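Long-range contacts in mandelate racemase/muconate lactonizing enzyme family protein (Azoarcus sp., PDB 2QDE), which belongs to the enolase superfamily, pairing a mandelate racemase-type N-terminal domain with a TIM-barrel-like domain that holds a barium ion: residues E133-L141 / F322-H331; D228-R236 / A257-D265. All coordinates share one frame; numbering follows the deposited sequence.

Contact 1 (E133-L141 / F322-H331); sequences ERIPLGLVL and FPQENAGPLH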
loop_
_atom_site.group_PDB
_atom_site.type_symbol
_atom_site.label_atom_id
_atom_site.label_comp_id
_atom_site.label_asym_id
_atom_site.label_seq_id
_atom_site.Cartn_x
_atom_site.Cartn_y
_atom_site.Cartn_z
ATOM N N GLU A 133 -31.198 26.349 -16.202
ATOM C CA GLU A 133 -32.559 26.825 -15.969
ATOM C C GLU A 133 -33.551 25.753 -15.546
ATOM O O GLU A 133 -34.523 26.041 -14.845
ATOM C CB GLU A 133 -33.057 27.559 -17.212
ATOM C CG GLU A 133 -32.173 28.747 -17.557
ATOM C CD GLU A 133 -32.481 29.343 -18.909
ATOM O OE1 GLU A 133 -32.737 28.565 -19.866
ATOM O OE2 GLU A 133 -32.448 30.589 -19.020
ATOM N N ARG A 134 -33.313 24.519 -15.967
ATOM C CA ARG A 134 -34.190 23.421 -15.600
ATOM C C ARG A 134 -33.352 22.179 -15.353
ATOM O O ARG A 134 -32.253 22.036 -15.892
ATOM C CB ARG A 134 -35.234 23.173 -16.688
ATOM C CG ARG A 134 -34.680 22.755 -18.022
ATOM C CD ARG A 134 -35.818 22.593 -19.004
ATOM N NE ARG A 134 -35.374 22.055 -20.284
ATOM C CZ ARG A 134 -36.190 21.763 -21.291
ATOM N NH1 ARG A 134 -37.501 21.961 -21.167
ATOM N NH2 ARG A 134 -35.700 21.264 -22.415
ATOM N N ILE A 135 -33.889 21.284 -14.534
ATOM C CA ILE A 135 -33.193 20.073 -14.134
ATOM C C ILE A 135 -33.825 18.807 -14.681
ATOM O O ILE A 135 -34.969 18.483 -14.346
ATOM C CB ILE A 135 -33.183 19.980 -12.590
ATOM C CG1 ILE A 135 -32.709 21.309 -12.002
ATOM C CG2 ILE A 135 -32.322 18.810 -12.130
ATOM C CD1 ILE A 135 -33.065 21.488 -10.540
ATOM N N PRO A 136 -33.092 18.066 -15.526
ATOM C CA PRO A 136 -33.640 16.825 -16.081
ATOM C C PRO A 136 -33.778 15.786 -14.962
ATOM O O PRO A 136 -32.863 15.602 -14.151
ATOM C CB PRO A 136 -32.605 16.434 -17.137
ATOM C CG PRO A 136 -31.322 16.991 -16.579
ATOM C CD PRO A 136 -31.752 18.346 -16.072
ATOM N N LEU A 137 -34.922 15.105 -14.929
ATOM C CA LEU A 137 -35.195 14.122 -13.894
ATOM C C LEU A 137 -35.389 12.687 -14.362
ATOM O O LEU A 137 -35.711 12.418 -15.519
ATOM C CB LEU A 137 -36.450 14.528 -13.116
ATOM C CG LEU A 137 -36.477 15.876 -12.398
ATOM C CD1 LEU A 137 -37.914 16.181 -11.953
ATOM C CD2 LEU A 137 -35.527 15.847 -11.203
ATOM N N GLY A 138 -35.191 11.779 -13.413
ATOM C CA GLY A 138 -35.387 10.359 -13.616
ATOM C C GLY A 138 -36.364 10.024 -12.502
ATOM O O GLY A 138 -36.588 10.869 -11.633
ATOM N N LEU A 139 -36.940 8.826 -12.483
ATOM C CA LEU A 139 -37.906 8.509 -11.430
ATOM C C LEU A 139 -37.879 7.069 -10.940
ATOM O O LEU A 139 -37.628 6.146 -11.718
ATOM C CB LEU A 139 -39.315 8.831 -11.930
ATOM C CG LEU A 139 -40.267 9.555 -10.984
ATOM C CD1 LEU A 139 -39.751 10.970 -10.722
ATOM C CD2 LEU A 139 -41.659 9.598 -11.615
ATOM N N VAL A 140 -38.142 6.888 -9.646
ATOM C CA VAL A 140 -38.184 5.561 -9.030
ATOM C C VAL A 140 -39.614 5.037 -9.165
ATOM O O VAL A 140 -40.562 5.780 -8.933
ATOM C CB VAL A 140 -37.861 5.620 -7.518
ATOM C CG1 VAL A 140 -37.770 4.206 -6.954
ATOM C CG2 VAL A 140 -36.567 6.359 -7.285
ATOM N N LEU A 141 -39.776 3.765 -9.513
ATOM C CA LEU A 141 -41.119 3.209 -9.673
ATOM C C LEU A 141 -41.641 2.516 -8.413
ATOM O O LEU A 141 -40.868 2.076 -7.559
ATOM C CB LEU A 141 -41.149 2.225 -10.848
ATOM C CG LEU A 141 -40.597 2.731 -12.185
ATOM C CD1 LEU A 141 -40.805 1.655 -13.247
ATOM C CD2 LEU A 141 -41.292 4.020 -12.598
ATOM N N PHE A 322 -25.608 16.202 -14.323
ATOM C CA PHE A 322 -26.301 14.916 -14.344
ATOM C C PHE A 322 -27.803 14.946 -14.093
ATOM O O PHE A 322 -28.308 15.854 -13.445
ATOM C CB PHE A 322 -25.648 14.015 -13.299
ATOM C CG PHE A 322 -24.157 14.180 -13.219
ATOM C CD1 PHE A 322 -23.333 13.661 -14.218
ATOM C CD2 PHE A 322 -23.579 14.892 -12.164
ATOM C CE1 PHE A 322 -21.948 13.846 -14.168
ATOM C CE2 PHE A 322 -22.199 15.086 -12.101
ATOM C CZ PHE A 322 -21.381 14.561 -13.107
ATOM N N PRO A 323 -28.534 13.938 -14.612
ATOM C CA PRO A 323 -29.984 13.897 -14.394
ATOM C C PRO A 323 -30.204 13.648 -12.904
ATOM O O PRO A 323 -29.409 12.965 -12.259
ATOM C CB PRO A 323 -30.443 12.740 -15.282
ATOM C CG PRO A 323 -29.215 11.845 -15.351
ATOM C CD PRO A 323 -28.102 12.852 -15.511
ATOM N N GLN A 324 -31.276 14.207 -12.361
ATOM C CA GLN A 324 -31.538 14.090 -10.940
ATOM C C GLN A 324 -32.756 13.256 -10.545
ATOM O O GLN A 324 -33.443 12.687 -11.398
ATOM C CB GLN A 324 -31.623 15.496 -10.354
ATOM C CG GLN A 324 -30.372 16.321 -10.639
ATOM C CD GLN A 324 -29.152 15.745 -9.953
ATOM O OE1 GLN A 324 -29.163 15.535 -8.746
ATOM N NE2 GLN A 324 -28.098 15.483 -10.715
ATOM N N GLU A 325 -33.028 13.205 -9.247
ATOM C CA GLU A 325 -34.129 12.396 -8.747
ATOM C C GLU A 325 -34.878 13.037 -7.578
ATOM O O GLU A 325 -35.399 12.342 -6.706
ATOM C CB GLU A 325 -33.572 11.042 -8.318
ATOM C CG GLU A 325 -34.592 9.945 -8.237
ATOM C CD GLU A 325 -34.197 8.881 -7.242
ATOM O OE1 GLU A 325 -34.174 9.189 -6.024
ATOM O OE2 GLU A 325 -33.903 7.741 -7.673
ATOM N N ASN A 326 -34.934 14.362 -7.563
ATOM C CA ASN A 326 -35.610 15.093 -6.499
ATOM C C ASN A 326 -37.075 15.320 -6.899
ATOM O O ASN A 326 -37.416 16.375 -7.418
ATOM C CB ASN A 326 -34.878 16.423 -6.284
ATOM C CG ASN A 326 -35.543 17.310 -5.246
ATOM O OD1 ASN A 326 -35.818 16.885 -4.124
ATOM N ND2 ASN A 326 -35.786 18.564 -5.619
ATOM N N ALA A 327 -37.937 14.332 -6.652
ATOM C CA ALA A 327 -39.347 14.439 -7.041
ATOM C C ALA A 327 -40.357 14.018 -5.970
ATOM O O ALA A 327 -41.369 13.379 -6.277
ATOM C CB ALA A 327 -39.583 13.629 -8.319
ATOM N N GLY A 328 -40.088 14.387 -4.721
ATOM C CA GLY A 328 -40.978 14.033 -3.629
ATOM C C GLY A 328 -42.449 14.312 -3.890
ATOM O O GLY A 328 -43.285 13.435 -3.658
ATOM N N PRO A 329 -42.803 15.518 -4.367
ATOM C CA PRO A 329 -44.197 15.882 -4.649
ATOM C C PRO A 329 -44.926 14.938 -5.608
ATOM O O PRO A 329 -46.122 14.691 -5.447
ATOM C CB PRO A 329 -44.076 17.297 -5.213
ATOM C CG PRO A 329 -42.882 17.847 -4.479
ATOM C CD PRO A 329 -41.916 16.675 -4.582
ATOM N N LEU A 330 -44.216 14.413 -6.606
ATOM C CA LEU A 330 -44.841 13.507 -7.568
ATOM C C LEU A 330 -45.205 12.169 -6.926
ATOM O O LEU A 330 -46.173 11.529 -7.326
ATOM C CB LEU A 330 -43.923 13.274 -8.777
ATOM C CG LEU A 330 -43.472 14.514 -9.559
ATOM C CD1 LEU A 330 -42.654 14.082 -10.775
ATOM C CD2 LEU A 330 -44.679 15.317 -10.003
ATOM N N HIS A 331 -44.427 11.743 -5.934
ATOM C CA HIS A 331 -44.709 10.482 -5.258
ATOM C C HIS A 331 -45.868 10.677 -4.278
ATOM O O HIS A 331 -46.771 9.842 -4.188
ATOM C CB HIS A 331 -43.462 9.978 -4.517
ATOM C CG HIS A 331 -42.302 9.689 -5.421
ATOM N ND1 HIS A 331 -41.044 10.213 -5.208
ATOM C CD2 HIS A 331 -42.209 8.936 -6.543
ATOM C CE1 HIS A 331 -40.227 9.794 -6.159
ATOM N NE2 HIS A 331 -40.908 9.017 -6.983
#

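Contact 2 (D228-R236 / A257-D265); sequences DLDGMARLR and AIINKGAAD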
loop_
_atom_site.group_PDB
_atom_site.type_symbol
_atom_site.label_atom_id
_atom_site.label_comp_id
_atom_site.label_asym_id
_atom_site.label_seq_id
_atom_site.Cartn_x
_atom_site.Cartn_y
_atom_site.Cartn_z
ATOM N N ASP A 228 -19.571 -1.259 4.505
ATOM C CA ASP A 228 -18.767 -2.250 3.794
ATOM C C ASP A 228 -18.052 -1.730 2.546
ATOM O O ASP A 228 -18.316 -2.198 1.438
ATOM C CB ASP A 228 -19.650 -3.454 3.434
ATOM C CG ASP A 228 -18.844 -4.667 3.000
ATOM O OD1 ASP A 228 -17.618 -4.701 3.256
ATOM O OD2 ASP A 228 -19.444 -5.593 2.417
ATOM N N LEU A 229 -17.132 -0.785 2.732
ATOM C CA LEU A 229 -16.395 -0.217 1.604
ATOM C C LEU A 229 -15.439 -1.224 0.975
ATOM O O LEU A 229 -15.259 -1.232 -0.246
ATOM C CB LEU A 229 -15.627 1.044 2.027
ATOM C CG LEU A 229 -16.498 2.219 2.497
ATOM C CD1 LEU A 229 -15.640 3.449 2.747
ATOM C CD2 LEU A 229 -17.549 2.521 1.438
ATOM N N ASP A 230 -14.823 -2.071 1.798
ATOM C CA ASP A 230 -13.913 -3.087 1.269
ATOM C C ASP A 230 -14.735 -4.035 0.395
ATOM O O ASP A 230 -14.297 -4.433 -0.682
ATOM C CB ASP A 230 -13.237 -3.878 2.394
ATOM C CG ASP A 230 -12.302 -3.015 3.236
ATOM O OD1 ASP A 230 -11.465 -2.299 2.649
ATOM O OD2 ASP A 230 -12.405 -3.053 4.481
ATOM N N GLY A 231 -15.931 -4.382 0.864
ATOM C CA GLY A 231 -16.793 -5.262 0.098
ATOM C C GLY A 231 -17.214 -4.609 -1.211
ATOM O O GLY A 231 -17.229 -5.257 -2.258
ATOM N N MET A 232 -17.560 -3.327 -1.158
ATOM C CA MET A 232 -17.972 -2.609 -2.354
ATOM C C MET A 232 -16.828 -2.638 -3.362
ATOM O O MET A 232 -17.041 -2.872 -4.554
ATOM C CB MET A 232 -18.338 -1.163 -2.007
ATOM C CG MET A 232 -19.665 -1.011 -1.243
ATOM S SD MET A 232 -21.142 -1.109 -2.288
ATOM C CE MET A 232 -21.142 0.580 -2.979
ATOM N N ALA A 233 -15.608 -2.415 -2.877
ATOM C CA ALA A 233 -14.440 -2.440 -3.747
ATOM C C ALA A 233 -14.268 -3.867 -4.270
ATOM O O ALA A 233 -14.117 -4.075 -5.469
ATOM C CB ALA A 233 -13.187 -2.004 -2.979
ATOM N N ARG A 234 -14.323 -4.844 -3.367
ATOM C CA ARG A 234 -14.161 -6.245 -3.754
ATOM C C ARG A 234 -15.216 -6.686 -4.782
ATOM O O ARG A 234 -14.947 -7.543 -5.633
ATOM C CB ARG A 234 -14.239 -7.152 -2.523
ATOM C CG ARG A 234 -13.783 -8.581 -2.793
ATOM C CD ARG A 234 -14.218 -9.537 -1.691
ATOM N NE ARG A 234 -13.851 -9.049 -0.368
ATOM C CZ ARG A 234 -14.729 -8.715 0.573
ATOM N NH1 ARG A 234 -16.027 -8.815 0.335
ATOM N NH2 ARG A 234 -14.308 -8.282 1.753
ATOM N N LEU A 235 -16.407 -6.097 -4.700
ATOM C CA LEU A 235 -17.491 -6.420 -5.620
ATOM C C LEU A 235 -17.166 -5.861 -6.993
ATOM O O LEU A 235 -17.351 -6.534 -8.008
ATOM C CB LEU A 235 -18.813 -5.823 -5.124
ATOM C CG LEU A 235 -20.082 -6.214 -5.882
ATOM C CD1 LEU A 235 -20.273 -7.724 -5.818
ATOM C CD2 LEU A 235 -21.290 -5.512 -5.259
ATOM N N ARG A 236 -16.687 -4.622 -7.019
ATOM C CA ARG A 236 -16.330 -3.972 -8.273
ATOM C C ARG A 236 -15.273 -4.790 -9.016
ATOM O O ARG A 236 -15.126 -4.666 -10.231
ATOM C CB ARG A 236 -15.804 -2.555 -8.014
ATOM C CG ARG A 236 -16.841 -1.610 -7.425
ATOM C CD ARG A 236 -16.381 -0.148 -7.407
ATOM N NE ARG A 236 -16.023 0.307 -8.745
ATOM C CZ ARG A 236 -14.785 0.330 -9.216
ATOM N NH1 ARG A 236 -13.778 -0.061 -8.447
ATOM N NH2 ARG A 236 -14.562 0.694 -10.470
ATOM N N ALA A 257 -12.725 8.037 1.847
ATOM C CA ALA A 257 -12.478 6.604 1.920
ATOM C C ALA A 257 -12.963 5.923 0.644
ATOM O O ALA A 257 -12.344 4.965 0.168
ATOM C CB ALA A 257 -13.175 6.001 3.143
ATOM N N ILE A 258 -14.059 6.422 0.078
ATOM C CA ILE A 258 -14.587 5.832 -1.141
ATOM C C ILE A 258 -13.623 5.985 -2.310
ATOM O O ILE A 258 -13.401 5.035 -3.057
ATOM C CB ILE A 258 -15.953 6.446 -1.526
ATOM C CG1 ILE A 258 -17.021 5.984 -0.531
ATOM C CG2 ILE A 258 -16.336 6.028 -2.940
ATOM C CD1 ILE A 258 -18.372 6.655 -0.713
ATOM N N ILE A 259 -13.044 7.168 -2.484
ATOM C CA ILE A 259 -12.125 7.334 -3.595
ATOM C C ILE A 259 -10.806 6.597 -3.310
ATOM O O ILE A 259 -10.186 6.062 -4.229
ATOM C CB ILE A 259 -11.868 8.841 -3.930
ATOM C CG1 ILE A 259 -10.634 9.364 -3.215
ATOM C CG2 ILE A 259 -13.069 9.680 -3.556
ATOM C CD1 ILE A 259 -9.441 9.444 -4.132
ATOM N N ASN A 260 -10.395 6.540 -2.043
ATOM C CA ASN A 260 -9.157 5.847 -1.697
ATOM C C ASN A 260 -9.257 4.338 -1.884
ATOM O O ASN A 260 -8.308 3.704 -2.332
ATOM C CB ASN A 260 -8.733 6.140 -0.255
ATOM C CG ASN A 260 -8.190 7.541 -0.081
ATOM O OD1 ASN A 260 -7.639 8.119 -1.014
ATOM N ND2 ASN A 260 -8.328 8.087 1.120
ATOM N N LYS A 261 -10.399 3.766 -1.535
ATOM C CA LYS A 261 -10.598 2.330 -1.671
ATOM C C LYS A 261 -11.152 1.937 -3.039
ATOM O O LYS A 261 -11.252 0.752 -3.347
ATOM C CB LYS A 261 -11.553 1.826 -0.584
ATOM C CG LYS A 261 -11.044 1.979 0.848
ATOM C CD LYS A 261 -12.079 1.470 1.840
ATOM C CE LYS A 261 -11.620 1.617 3.296
ATOM N NZ LYS A 261 -10.453 0.745 3.621
ATOM N N GLY A 262 -11.512 2.919 -3.859
ATOM C CA GLY A 262 -12.078 2.606 -5.162
ATOM C C GLY A 262 -13.326 1.767 -4.939
ATOM O O GLY A 262 -13.466 0.668 -5.485
ATOM N N ALA A 263 -14.239 2.294 -4.126
ATOM C CA ALA A 263 -15.465 1.583 -3.782
ATOM C C ALA A 263 -16.694 1.965 -4.606
ATOM O O ALA A 263 -17.767 1.395 -4.408
ATOM C CB ALA A 263 -15.763 1.775 -2.295
ATOM N N ALA A 264 -16.557 2.916 -5.527
ATOM C CA ALA A 264 -17.719 3.323 -6.307
ATOM C C ALA A 264 -17.428 3.886 -7.686
ATOM O O ALA A 264 -16.371 4.461 -7.925
ATOM C CB ALA A 264 -18.546 4.334 -5.507
ATOM N N ASP A 265 -18.400 3.728 -8.580
ATOM C CA ASP A 265 -18.318 4.222 -9.952
ATOM C C ASP A 265 -19.199 5.463 -10.110
ATOM O O ASP A 265 -19.205 6.110 -11.156
ATOM C CB ASP A 265 -18.787 3.138 -10.921
ATOM C CG ASP A 265 -17.883 1.922 -10.909
ATOM O OD1 ASP A 265 -16.692 2.083 -11.249
ATOM O OD2 ASP A 265 -18.360 0.815 -10.557
#

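Contact 1 (E133-L141 / F322-H331)
L137, on the first strand of the enolase-type TIM barrel, pairs with Q324 in a single beta bridge. Q324 N-H donates to P136 O (2.8 Å), and Q324 O takes the N-H of G138 at 2.8 Å. Followed outward, the Q324 side chain first meets I135: its CB lies against I135 CG2 at 3.8 Å, and its CG presses closer to the same methyl, 3.5 Å from I135 CG2. That methyl is turned to them because it stands opposite the backbone N of I135. Beyond CG the chain bends back (chi2 -65°), which brings Q324 NE2 to 2.8 Å from F322 O, met from above the carbonyl plane; V294 O is a second acceptor. OE1 accepts from C296 N, so the buried amide is gripped at both ends. Q324 thus links strand 135-140, through its backbone, to strand 294-296, through its amide, consistent with closure of the barrel. Further along, L139 CD1 packs on A327 CB at 3.6 Å, while L139 and H331 run past each other in opposite directions. The carboxylate of E325, about 7 Å from the barium ion, has a long, weak ion pair with K165. The E325 side chain, extended beyond CG, passes slantwise over V140, and E325 OE2 comes tightly against the V140 CG2 methyl, 3.0 Å away.

Contact 2 (D228-R236 / A257-D265)
L229 and K261 pack together two neighbouring helices on the outside of the TIM barrel, in consecutive beta-alpha units, and R236 fastens the first helix to the loop that follows the second. The axes of helix segments 229-236 and 257-261 run 39° apart and 10.0 Å from each other at their closest. L229 points into the gap and spreads its two methyls: CD1 sits on A257 CB at 3.6 Å and CD2 rests on I258 CG1. K261 crosses this leucine at about a right angle, its CD 3.6 Å from L229 CB. The lysine chain is extended through chi2 and chi3 and bends at chi4 (-66°), where NZ makes a weak salt bridge to D230 OD1. A263, just past the helix end, sets its CB 3.9 Å from M232 CB. R236, one turn after M232, lays its CD against the backbone of A263 and grips D265 side-on, the guanidinium and carboxylate planes 60° apart. The carboxylate is shared: OD2 also accepts from I243 N, and OD1 bonds Y202 OH of a second subunit. R236 NE reaches D265 OD2 at 3.0 Å, R236 NH2 reaches D265 OD1 at 2.7 Å, and R236 NH1 adds a weak bond to G262 O.

From the N terminus the chain lays down three strands of the antiparallel sheet and a set of helices, then enters the barrel at strand 135-140; strand 385-387 later joins that first sheet. Contact 1 closes the long loop from the barrel's start to residues 322-331, so the strands from 164-167 to 294-296 all lie within it. Contact 2 is nested inside that loop and closes a short one, residues 237-256, which contains strand 243-245 and the barium ligand D246. One contact joins the start of the barrel to the chain beyond its last parallel strand; the other binds successive outer helices. The centres of contact 1 and contact 2 lie about 27 Å apart.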